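Local coordinates for protein alpha-fucosidase (Bifidobacterium bifidum, PDB 2EAB) that probably hydrolyses terminal alpha-1,2-linked L-fucose residues, the chain being the catalytic part, assigned to glycoside hydrolase family 95, of a longer membrane-associated protein, at residues N730-R734 and E778-N784; A612-A616 and A628-C634; G175-E181 and A193-K199. The contacts are given in a common frame with arbitrary orientation. Residues are numbered along the deposited sequence.

Interaction 1 of 3, residues N730-R734 and E778-N784; sequences NSWAR and EMLLQSN. With EDO (1,2-ethanediol), chain G.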
loop_
_atom_site.group_PDB
_atom_site.type_symbol
_atom_site.label_atom_id
_atom_site.label_comp_id
_atom_site.label_asym_id
_atom_site.label_seq_id
_atom_site.Cartn_x
_atom_site.Cartn_y
_atom_site.Cartn_z
ATOM N N ASN A 730 -9.984 -8.693 3.447
ATOM C CA ASN A 730 -9.257 -9.556 2.517
ATOM C C ASN A 730 -9.187 -11.008 2.973
ATOM O O ASN A 730 -9.313 -11.926 2.158
ATOM C CB ASN A 730 -7.862 -8.999 2.250
ATOM C CG ASN A 730 -7.888 -7.822 1.300
ATOM O OD1 ASN A 730 -7.817 -7.990 0.076
ATOM N ND2 ASN A 730 -7.995 -6.616 1.855
ATOM N N SER A 731 -9.003 -11.208 4.277
ATOM C CA SER A 731 -8.923 -12.550 4.852
ATOM C C SER A 731 -10.245 -13.286 4.694
ATOM O O SER A 731 -10.280 -14.433 4.239
ATOM C CB SER A 731 -8.532 -12.480 6.324
ATOM O OG SER A 731 -7.258 -11.881 6.481
ATOM N N TRP A 732 -11.336 -12.618 5.050
ATOM C CA TRP A 732 -12.649 -13.218 4.883
ATOM C C TRP A 732 -12.990 -13.482 3.414
ATOM O O TRP A 732 -13.617 -14.490 3.108
ATOM C CB TRP A 732 -13.721 -12.385 5.575
ATOM C CG TRP A 732 -13.847 -12.697 7.043
ATOM C CD1 TRP A 732 -13.306 -11.999 8.085
ATOM C CD2 TRP A 732 -14.559 -13.800 7.623
ATOM N NE1 TRP A 732 -13.645 -12.594 9.280
ATOM C CE2 TRP A 732 -14.417 -13.698 9.027
ATOM C CE3 TRP A 732 -15.306 -14.859 7.094
ATOM C CZ2 TRP A 732 -14.996 -14.619 9.911
ATOM C CZ3 TRP A 732 -15.882 -15.778 7.973
ATOM C CH2 TRP A 732 -15.725 -15.646 9.366
ATOM N N ALA A 733 -12.554 -12.619 2.499
ATOM C CA ALA A 733 -12.813 -12.859 1.074
ATOM C C ALA A 733 -12.230 -14.204 0.631
ATOM O O ALA A 733 -12.865 -14.950 -0.119
ATOM C CB ALA A 733 -12.265 -11.735 0.217
ATOM N N ARG A 734 -11.029 -14.520 1.107
ATOM C CA ARG A 734 -10.351 -15.760 0.744
ATOM C C ARG A 734 -11.084 -17.011 1.234
ATOM O O ARG A 734 -10.863 -18.098 0.700
ATOM C CB ARG A 734 -8.915 -15.749 1.280
ATOM C CG ARG A 734 -7.989 -14.733 0.594
ATOM C CD ARG A 734 -7.660 -15.143 -0.846
ATOM N NE ARG A 734 -6.621 -14.343 -1.504
ATOM C CZ ARG A 734 -5.314 -14.482 -1.289
ATOM N NH1 ARG A 734 -4.871 -15.348 -0.384
ATOM N NH2 ARG A 734 -4.447 -13.741 -1.969
ATOM N N GLU A 778 -10.872 -9.183 -4.318
ATOM C CA GLU A 778 -10.829 -10.580 -3.892
ATOM C C GLU A 778 -12.218 -11.205 -3.783
ATOM O O GLU A 778 -12.355 -12.415 -3.928
ATOM C CB GLU A 778 -10.053 -10.748 -2.579
ATOM C CG GLU A 778 -8.580 -10.324 -2.640
ATOM C CD GLU A 778 -7.701 -11.207 -3.521
ATOM O OE1 GLU A 778 -7.708 -12.448 -3.358
ATOM O OE2 GLU A 778 -6.967 -10.643 -4.363
ATOM N N MET A 779 -13.249 -10.397 -3.546
ATOM C CA MET A 779 -14.618 -10.919 -3.576
ATOM C C MET A 779 -15.038 -11.341 -4.978
ATOM O O MET A 779 -15.753 -12.332 -5.151
ATOM C CB MET A 779 -15.609 -9.901 -3.020
ATOM C CG MET A 779 -15.612 -9.836 -1.504
ATOM S SD MET A 779 -17.036 -8.971 -0.839
ATOM C CE MET A 779 -16.343 -7.342 -0.964
ATOM N N LEU A 780 -14.581 -10.584 -5.970
ATOM C CA LEU A 780 -15.019 -10.776 -7.349
ATOM C C LEU A 780 -14.095 -11.670 -8.164
ATOM O O LEU A 780 -14.525 -12.256 -9.166
ATOM C CB LEU A 780 -15.199 -9.427 -8.045
ATOM C CG LEU A 780 -16.115 -8.433 -7.324
ATOM C CD1 LEU A 780 -16.161 -7.129 -8.095
ATOM C CD2 LEU A 780 -17.522 -8.995 -7.127
ATOM N N LEU A 781 -12.841 -11.785 -7.730
ATOM C CA LEU A 781 -11.822 -12.520 -8.467
ATOM C C LEU A 781 -10.715 -12.959 -7.527
ATOM O O LEU A 781 -10.153 -12.133 -6.805
ATOM C CB LEU A 781 -11.227 -11.640 -9.574
ATOM C CG LEU A 781 -10.009 -12.206 -10.310
ATOM C CD1 LEU A 781 -10.378 -13.439 -11.131
ATOM C CD2 LEU A 781 -9.375 -11.154 -11.193
ATOM N N GLN A 782 -10.400 -14.248 -7.531
ATOM C CA GLN A 782 -9.198 -14.733 -6.863
ATOM C C GLN A 782 -8.364 -15.499 -7.871
ATOM O O GLN A 782 -8.900 -16.047 -8.840
ATOM C CB GLN A 782 -9.548 -15.587 -5.641
ATOM C CG GLN A 782 -9.966 -14.727 -4.451
ATOM C CD GLN A 782 -10.674 -15.484 -3.343
ATOM O OE1 GLN A 782 -10.386 -16.654 -3.083
ATOM N NE2 GLN A 782 -11.601 -14.807 -2.670
ATOM N N SER A 783 -7.053 -15.537 -7.656
ATOM C CA SER A 783 -6.179 -16.238 -8.586
ATOM C C SER A 783 -4.919 -16.785 -7.925
ATOM O O SER A 783 -3.927 -17.041 -8.602
ATOM C CB SER A 783 -5.830 -15.348 -9.789
ATOM O OG SER A 783 -5.099 -14.193 -9.406
ATOM N N ASN A 784 -4.974 -16.982 -6.609
ATOM C CA ASN A 784 -3.799 -17.388 -5.840
ATOM C C ASN A 784 -3.742 -18.866 -5.494
ATOM O O ASN A 784 -2.722 -19.335 -4.982
ATOM C CB ASN A 784 -3.736 -16.612 -4.526
ATOM C CG ASN A 784 -4.826 -17.035 -3.561
ATOM O OD1 ASN A 784 -6.006 -16.837 -3.837
ATOM N ND2 ASN A 784 -4.444 -17.633 -2.442
HETATM C C1 EDO G . -3.788 -10.899 -2.644
HETATM O O1 EDO G . -4.572 -11.818 -3.555
HETATM C C2 EDO G . -3.527 -9.582 -3.475
HETATM O O2 EDO G . -2.809 -9.967 -4.674
HETATM O O HOH W 1 -12.168 -18.391 -1.838
#
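A small buried polar pocket forms where the salt bridge Arg-734–Glu-778 meets an ethanediol, probably picked up from the crystallisation liquor. Arg-734 NE donates to Glu-778 OE1 at 2.9 Å, nearly linearly. Beside this bond the diol bridges the same two residues, its O1 accepting from Arg-734 NH2 at a very short 2.5 Å and donating to Glu-778 OE2 at 2.8 Å. Arginine suits a buried site with so many acceptors: its guanidinium also reaches the carbonyls of Pro-688 and Gly-689. Asn-784 ND2 lies over one face of that group, 3.1 Å from Arg-734 NH1; both atoms are donors, so this is packing and not a hydrogen bond. The Asn-784 side chain also lies about 4 Å from that of Asp-690, a residue seen to bind calcium in a crystal structure of this protein, though no calcium is bound there in this chain. In the fold, the contact pairs helix 722-734 with the end of helix 767-780, where the largely helical catalytic domain passes into strand 781-782 at the edge of a mixed sheet. Alanine's small side chain allows close approach here, Ala-733 CB touching Glu-778 CB at 3.7 Å. Once the chain has left the helix, the amide of Gln-782 folds back, NE2 donating to Glu-778 O at 2.8 Å and across to Ala-733 O at 2.9 Å, while a water joins Gln-782 OE1 (2.8 Å) to Arg-734 O (2.9 Å).

Interaction 2 of 3, residues A612-A616 and A628-C634; sequences ADNWA and ANRSWSC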
loop_
_atom_site.group_PDB
_atom_site.type_symbol
_atom_site.label_atom_id
_atom_site.label_comp_id
_atom_site.label_asym_id
_atom_site.label_seq_id
_atom_site.Cartn_x
_atom_site.Cartn_y
_atom_site.Cartn_z
ATOM N N ALA A 612 15.750 -31.665 9.590
ATOM C CA ALA A 612 16.100 -30.483 10.375
ATOM C C ALA A 612 17.491 -30.619 10.995
ATOM O O ALA A 612 18.126 -29.615 11.321
ATOM C CB ALA A 612 15.055 -30.216 11.443
ATOM N N ASP A 613 17.964 -31.859 11.133
ATOM C CA ASP A 613 19.324 -32.128 11.596
ATOM C C ASP A 613 20.391 -31.579 10.642
ATOM O O ASP A 613 21.540 -31.383 11.046
ATOM C CB ASP A 613 19.543 -33.633 11.796
ATOM C CG ASP A 613 18.810 -34.183 13.007
ATOM O OD1 ASP A 613 18.433 -33.400 13.904
ATOM O OD2 ASP A 613 18.624 -35.418 13.069
ATOM N N ASN A 614 20.010 -31.330 9.388
ATOM C CA ASN A 614 20.926 -30.778 8.386
ATOM C C ASN A 614 21.376 -29.353 8.698
ATOM O O ASN A 614 22.299 -28.845 8.067
ATOM C CB ASN A 614 20.298 -30.814 6.986
ATOM C CG ASN A 614 19.981 -32.224 6.511
ATOM O OD1 ASN A 614 20.350 -33.217 7.149
ATOM N ND2 ASN A 614 19.295 -32.315 5.378
ATOM N N TRP A 615 20.712 -28.716 9.663
ATOM C CA TRP A 615 21.018 -27.336 10.044
ATOM C C TRP A 615 21.983 -27.218 11.231
ATOM O O TRP A 615 22.223 -26.118 11.732
ATOM C CB TRP A 615 19.728 -26.536 10.279
ATOM C CG TRP A 615 19.251 -25.879 9.022
ATOM C CD1 TRP A 615 19.402 -24.562 8.677
ATOM C CD2 TRP A 615 18.577 -26.508 7.924
ATOM N NE1 TRP A 615 18.858 -24.335 7.438
ATOM C CE2 TRP A 615 18.344 -25.509 6.952
ATOM C CE3 TRP A 615 18.137 -27.816 7.670
ATOM C CZ2 TRP A 615 17.692 -25.778 5.745
ATOM C CZ3 TRP A 615 17.491 -28.084 6.464
ATOM C CH2 TRP A 615 17.272 -27.068 5.518
ATOM N N ALA A 616 22.560 -28.345 11.651
ATOM C CA ALA A 616 23.462 -28.368 12.803
ATOM C C ALA A 616 24.635 -27.417 12.594
ATOM O O ALA A 616 25.253 -27.407 11.531
ATOM C CB ALA A 616 23.956 -29.785 13.066
ATOM N N ALA A 628 25.300 -31.369 3.516
ATOM C CA ALA A 628 23.922 -31.757 3.816
ATOM C C ALA A 628 22.923 -30.947 2.991
ATOM O O ALA A 628 23.200 -29.813 2.605
ATOM C CB ALA A 628 23.636 -31.612 5.298
ATOM N N ASN A 629 21.770 -31.549 2.713
ATOM C CA ASN A 629 20.723 -30.898 1.939
ATOM C C ASN A 629 20.087 -29.752 2.724
ATOM O O ASN A 629 19.354 -29.984 3.682
ATOM C CB ASN A 629 19.670 -31.931 1.520
ATOM C CG ASN A 629 18.585 -31.350 0.627
ATOM O OD1 ASN A 629 18.558 -30.148 0.340
ATOM N ND2 ASN A 629 17.673 -32.209 0.187
ATOM N N ARG A 630 20.393 -28.523 2.318
ATOM C CA ARG A 630 19.746 -27.331 2.870
ATOM C C ARG A 630 19.141 -26.515 1.734
ATOM O O ARG A 630 19.070 -25.287 1.795
ATOM C CB ARG A 630 20.732 -26.499 3.698
ATOM C CG ARG A 630 21.148 -27.174 4.993
ATOM C CD ARG A 630 22.099 -26.320 5.810
ATOM N NE ARG A 630 23.423 -26.210 5.199
ATOM C CZ ARG A 630 24.438 -27.043 5.422
ATOM N NH1 ARG A 630 24.301 -28.067 6.255
ATOM N NH2 ARG A 630 25.598 -26.843 4.810
ATOM N N SER A 631 18.694 -27.218 0.694
ATOM C CA SER A 631 18.093 -26.583 -0.472
ATOM C C SER A 631 16.771 -25.912 -0.119
ATOM O O SER A 631 16.168 -26.194 0.926
ATOM C CB SER A 631 17.878 -27.605 -1.589
ATOM O OG SER A 631 16.904 -28.564 -1.217
ATOM N N TRP A 632 16.308 -25.039 -1.004
ATOM C CA TRP A 632 15.057 -24.338 -0.766
ATOM C C TRP A 632 13.877 -25.294 -0.591
ATOM O O TRP A 632 13.051 -25.092 0.296
ATOM C CB TRP A 632 14.770 -23.331 -1.875
ATOM C CG TRP A 632 15.779 -22.220 -1.956
ATOM C CD1 TRP A 632 16.748 -21.901 -1.037
ATOM C CD2 TRP A 632 15.899 -21.264 -3.010
ATOM N NE1 TRP A 632 17.466 -20.813 -1.468
ATOM C CE2 TRP A 632 16.961 -20.398 -2.674
ATOM C CE3 TRP A 632 15.206 -21.052 -4.212
ATOM C CZ2 TRP A 632 17.356 -19.344 -3.502
ATOM C CZ3 TRP A 632 15.598 -20.002 -5.034
ATOM C CH2 TRP A 632 16.661 -19.162 -4.672
ATOM N N SER A 633 13.802 -26.337 -1.422
ATOM C CA SER A 633 12.735 -27.341 -1.301
ATOM C C SER A 633 12.785 -28.060 0.043
ATOM O O SER A 633 11.750 -28.293 0.673
ATOM C CB SER A 633 12.808 -28.370 -2.432
ATOM O OG SER A 633 12.588 -27.757 -3.691
ATOM N N CYS A 634 13.992 -28.412 0.480
ATOM C CA CYS A 634 14.166 -29.086 1.756
ATOM C C CYS A 634 13.723 -28.186 2.908
ATOM O O CYS A 634 12.888 -28.579 3.722
ATOM C CB CYS A 634 15.615 -29.529 1.935
ATOM S SG CYS A 634 15.921 -30.283 3.542
#
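Within a disulfide-closed loop of the catalytic domain, a short 3-10 turn at 612-615 packs against an Asx turn that leads into helix 632-639. Asn-629 holds chi1 at t, so its OD1 accepts from Ser-631 N at 3.0 Å and from Ser-631 OG at 2.8 Å; asparagine's short amide is the right length for this turn. Ser-631, with chi1 at p, is the N-cap, its OG receiving a weak bond from Cys-634 N at 3.4 Å. Across the segments, Asn-614 (chi1 m) sends ND2 to Asn-629 O at 2.9 Å and also to the carbonyl of Asp-609, while its CB rests 3.8 Å from Ala-628 CB, where a methyl leaves room for the amide. Arg-630 adopts m, t, m for its first three chi angles. Its methylenes thus lie over the Trp-615 indole, with CG 3.7 Å from the six-membered ring centroid and 7° off the normal, a CH-pi contact, and NH1 then reaches Asn-614 O at 2.8 Å. Trp-615, chi1 at m, is buried with NE1 bonded to the Val-543 carbonyl. Cys-634, disulfide-bonded to Cys-610, meets the indole at its edge, with SG 4.0 Å from Trp-615 CZ3.

Interaction 3 of 3, residues G175-E181 and A193-K199; sequences GVTYTRE and ARLTASK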
loop_
_atom_site.group_PDB
_atom_site.type_symbol
_atom_site.label_atom_id
_atom_site.label_comp_id
_atom_site.label_asym_id
_atom_site.label_seq_id
_atom_site.Cartn_x
_atom_site.Cartn_y
_atom_site.Cartn_z
ATOM N N GLY A 175 -22.397 38.469 -7.076
ATOM C CA GLY A 175 -22.718 38.504 -8.502
ATOM C C GLY A 175 -21.702 37.872 -9.439
ATOM O O GLY A 175 -21.993 37.660 -10.617
ATOM N N VAL A 176 -20.515 37.563 -8.919
ATOM C CA VAL A 176 -19.420 37.026 -9.730
ATOM C C VAL A 176 -19.175 35.551 -9.400
ATOM O O VAL A 176 -19.095 35.177 -8.227
ATOM C CB VAL A 176 -18.106 37.834 -9.524
ATOM C CG1 VAL A 176 -16.999 37.334 -10.451
ATOM C CG2 VAL A 176 -18.345 39.324 -9.743
ATOM N N THR A 177 -19.077 34.724 -10.440
ATOM C CA THR A 177 -18.720 33.316 -10.276
ATOM C C THR A 177 -17.207 33.142 -10.334
ATOM O O THR A 177 -16.554 33.559 -11.293
ATOM C CB THR A 177 -19.414 32.421 -11.329
ATOM O OG1 THR A 177 -20.832 32.503 -11.159
ATOM C CG2 THR A 177 -18.981 30.959 -11.182
ATOM N N TYR A 178 -16.659 32.528 -9.288
ATOM C CA TYR A 178 -15.236 32.224 -9.215
ATOM C C TYR A 178 -15.046 30.723 -9.319
ATOM O O TYR A 178 -15.762 29.961 -8.673
ATOM C CB TYR A 178 -14.644 32.742 -7.903
ATOM C CG TYR A 178 -14.707 34.246 -7.768
ATOM C CD1 TYR A 178 -13.670 35.049 -8.242
ATOM C CD2 TYR A 178 -15.807 34.868 -7.174
ATOM C CE1 TYR A 178 -13.722 36.436 -8.127
ATOM C CE2 TYR A 178 -15.872 36.255 -7.054
ATOM C CZ TYR A 178 -14.826 37.028 -7.528
ATOM O OH TYR A 178 -14.892 38.397 -7.412
ATOM N N THR A 179 -14.100 30.303 -10.155
ATOM C CA THR A 179 -13.780 28.880 -10.262
ATOM C C THR A 179 -12.304 28.610 -10.013
ATOM O O THR A 179 -11.443 29.459 -10.279
ATOM C CB THR A 179 -14.177 28.259 -11.629
ATOM O OG1 THR A 179 -13.246 28.650 -12.642
ATOM C CG2 THR A 179 -15.593 28.662 -12.038
ATOM N N ARG A 180 -12.032 27.410 -9.504
ATOM C CA ARG A 180 -10.679 26.926 -9.291
ATOM C C ARG A 180 -10.600 25.481 -9.734
ATOM O O ARG A 180 -11.535 24.706 -9.531
ATOM C CB ARG A 180 -10.279 27.046 -7.820
ATOM C CG ARG A 180 -10.474 28.440 -7.249
ATOM C CD ARG A 180 -9.666 28.644 -5.994
ATOM N NE ARG A 180 -10.409 28.240 -4.811
ATOM C CZ ARG A 180 -11.045 29.078 -3.998
ATOM N NH1 ARG A 180 -11.034 30.385 -4.223
ATOM N NH2 ARG A 180 -11.688 28.604 -2.952
ATOM N N GLU A 181 -9.477 25.139 -10.351
ATOM C CA GLU A 181 -9.204 23.783 -10.787
ATOM C C GLU A 181 -7.761 23.458 -10.443
ATOM O O GLU A 181 -6.863 24.252 -10.717
ATOM C CB GLU A 181 -9.426 23.654 -12.290
ATOM C CG GLU A 181 -9.141 22.276 -12.851
ATOM C CD GLU A 181 -8.986 22.301 -14.353
ATOM O OE1 GLU A 181 -7.955 22.812 -14.836
ATOM O OE2 GLU A 181 -9.891 21.801 -15.050
ATOM N N ALA A 193 -2.825 25.202 -11.049
ATOM C CA ALA A 193 -4.030 25.814 -10.506
ATOM C C ALA A 193 -4.575 26.793 -11.537
ATOM O O ALA A 193 -3.914 27.778 -11.882
ATOM C CB ALA A 193 -3.742 26.516 -9.194
ATOM N N ARG A 194 -5.768 26.495 -12.041
ATOM C CA ARG A 194 -6.446 27.335 -13.019
ATOM C C ARG A 194 -7.539 28.105 -12.295
ATOM O O ARG A 194 -8.449 27.507 -11.725
ATOM C CB ARG A 194 -7.033 26.466 -14.137
ATOM C CG ARG A 194 -7.849 27.215 -15.186
ATOM C CD ARG A 194 -6.972 28.078 -16.070
ATOM N NE ARG A 194 -7.763 28.843 -17.031
ATOM C CZ ARG A 194 -7.287 29.836 -17.777
ATOM N NH1 ARG A 194 -6.016 30.203 -17.677
ATOM N NH2 ARG A 194 -8.089 30.474 -18.620
ATOM N N LEU A 195 -7.425 29.433 -12.302
ATOM C CA LEU A 195 -8.317 30.291 -11.527
ATOM C C LEU A 195 -9.015 31.285 -12.440
ATOM O O LEU A 195 -8.368 31.915 -13.273
ATOM C CB LEU A 195 -7.528 31.036 -10.445
ATOM C CG LEU A 195 -6.547 30.211 -9.602
ATOM C CD1 LEU A 195 -5.654 31.105 -8.773
ATOM C CD2 LEU A 195 -7.276 29.220 -8.714
ATOM N N THR A 196 -10.334 31.403 -12.294
ATOM C CA THR A 196 -11.120 32.335 -13.113
ATOM C C THR A 196 -12.132 33.146 -12.310
ATOM O O THR A 196 -12.572 32.736 -11.233
ATOM C CB THR A 196 -11.895 31.618 -14.259
ATOM O OG1 THR A 196 -13.065 30.984 -13.731
ATOM C CG2 THR A 196 -11.020 30.597 -14.991
ATOM N N ALA A 197 -12.481 34.307 -12.858
ATOM C CA ALA A 197 -13.650 35.071 -12.438
ATOM C C ALA A 197 -14.532 35.283 -13.668
ATOM O O ALA A 197 -14.022 35.377 -14.783
ATOM C CB ALA A 197 -13.230 36.399 -11.847
ATOM N N SER A 198 -15.846 35.348 -13.465
ATOM C CA SER A 198 -16.795 35.455 -14.582
ATOM C C SER A 198 -16.838 36.850 -15.207
ATOM O O SER A 198 -17.284 37.014 -16.348
ATOM C CB SER A 198 -18.196 35.034 -14.139
ATOM O OG SER A 198 -18.662 35.853 -13.084
ATOM N N LYS A 199 -16.370 37.844 -14.457
ATOM C CA LYS A 199 -16.350 39.230 -14.919
ATOM C C LYS A 199 -14.916 39.749 -14.975
ATOM O O LYS A 199 -14.136 39.535 -14.043
ATOM C CB LYS A 199 -17.217 40.112 -14.012
ATOM C CG LYS A 199 -18.705 39.746 -14.026
ATOM C CD LYS A 199 -19.535 40.666 -13.136
ATOM C CE LYS A 199 -20.986 40.210 -13.080
ATOM N NZ LYS A 199 -21.829 41.124 -12.254
HETATM O O HOH W 2 -15.530 32.163 -13.396
HETATM O O HOH W 3 -11.121 31.863 -8.905
HETATM O O HOH W 4 -10.920 27.243 -12.890
#
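Tyr-178 lays its ring beside Ala-197, CE1 to CB 3.8 Å, across the two strands of an antiparallel beta hairpin in the N-terminal beta-sandwich domain. The strand axes run 4.7 Å apart at 172°. Tyr-178–Ala-197 and Arg-180–Leu-195 are non-hydrogen-bonded pairs on the face turned to the second sheet: apolar Leu-195 and Ala-197 touch strand 203-208, while Arg-180 lays CG 3.6 Å from Leu-195 CD2 and pairs its charge with Glu-70. Thr-179 and Thr-196, on the other face, form a hydrogen-bonded pair: Thr-179 N donates to Thr-196 O at 3.1 Å and Thr-196 N to Thr-179 O at 3.0 Å; beta-branched threonine suits a strand, and the two OG1 atoms share a hydrogen bond of 2.6 Å. Glu-181 and Arg-194 form the next such pair, their charged ends engaging Tyr-316 and Asp-251 respectively. Where the strand pairing frays, the Ser-198 hydroxyl substitutes for a main-chain acceptor, OG taking the hydrogen of Thr-177 N at 2.9 Å.

The three contacts stand apart, without touching: interactions 1 and 2 have centres 34 Å apart, while interactions 2 and 3, 71 Å apart, lie on opposite sides of the chain's centre. Interaction 1 is fully buried and joins two helices at the passage from helical domain to sheet; its two charges offset each other, and main-chain carbonyls take up remaining guanidinium hydrogens. Interactions 2 and 3 are partly buried and peripheral. In 612-616 with 628-634, side chains do the joining, by hydrogen bonds to main-chain carbonyls and by an indole under an arginine chain, in a loop closed by the disulfide of Cys-634. In 175-181 with 193-199, the backbone ladder carries most of the bonding, supplemented by waters and hydroxyls.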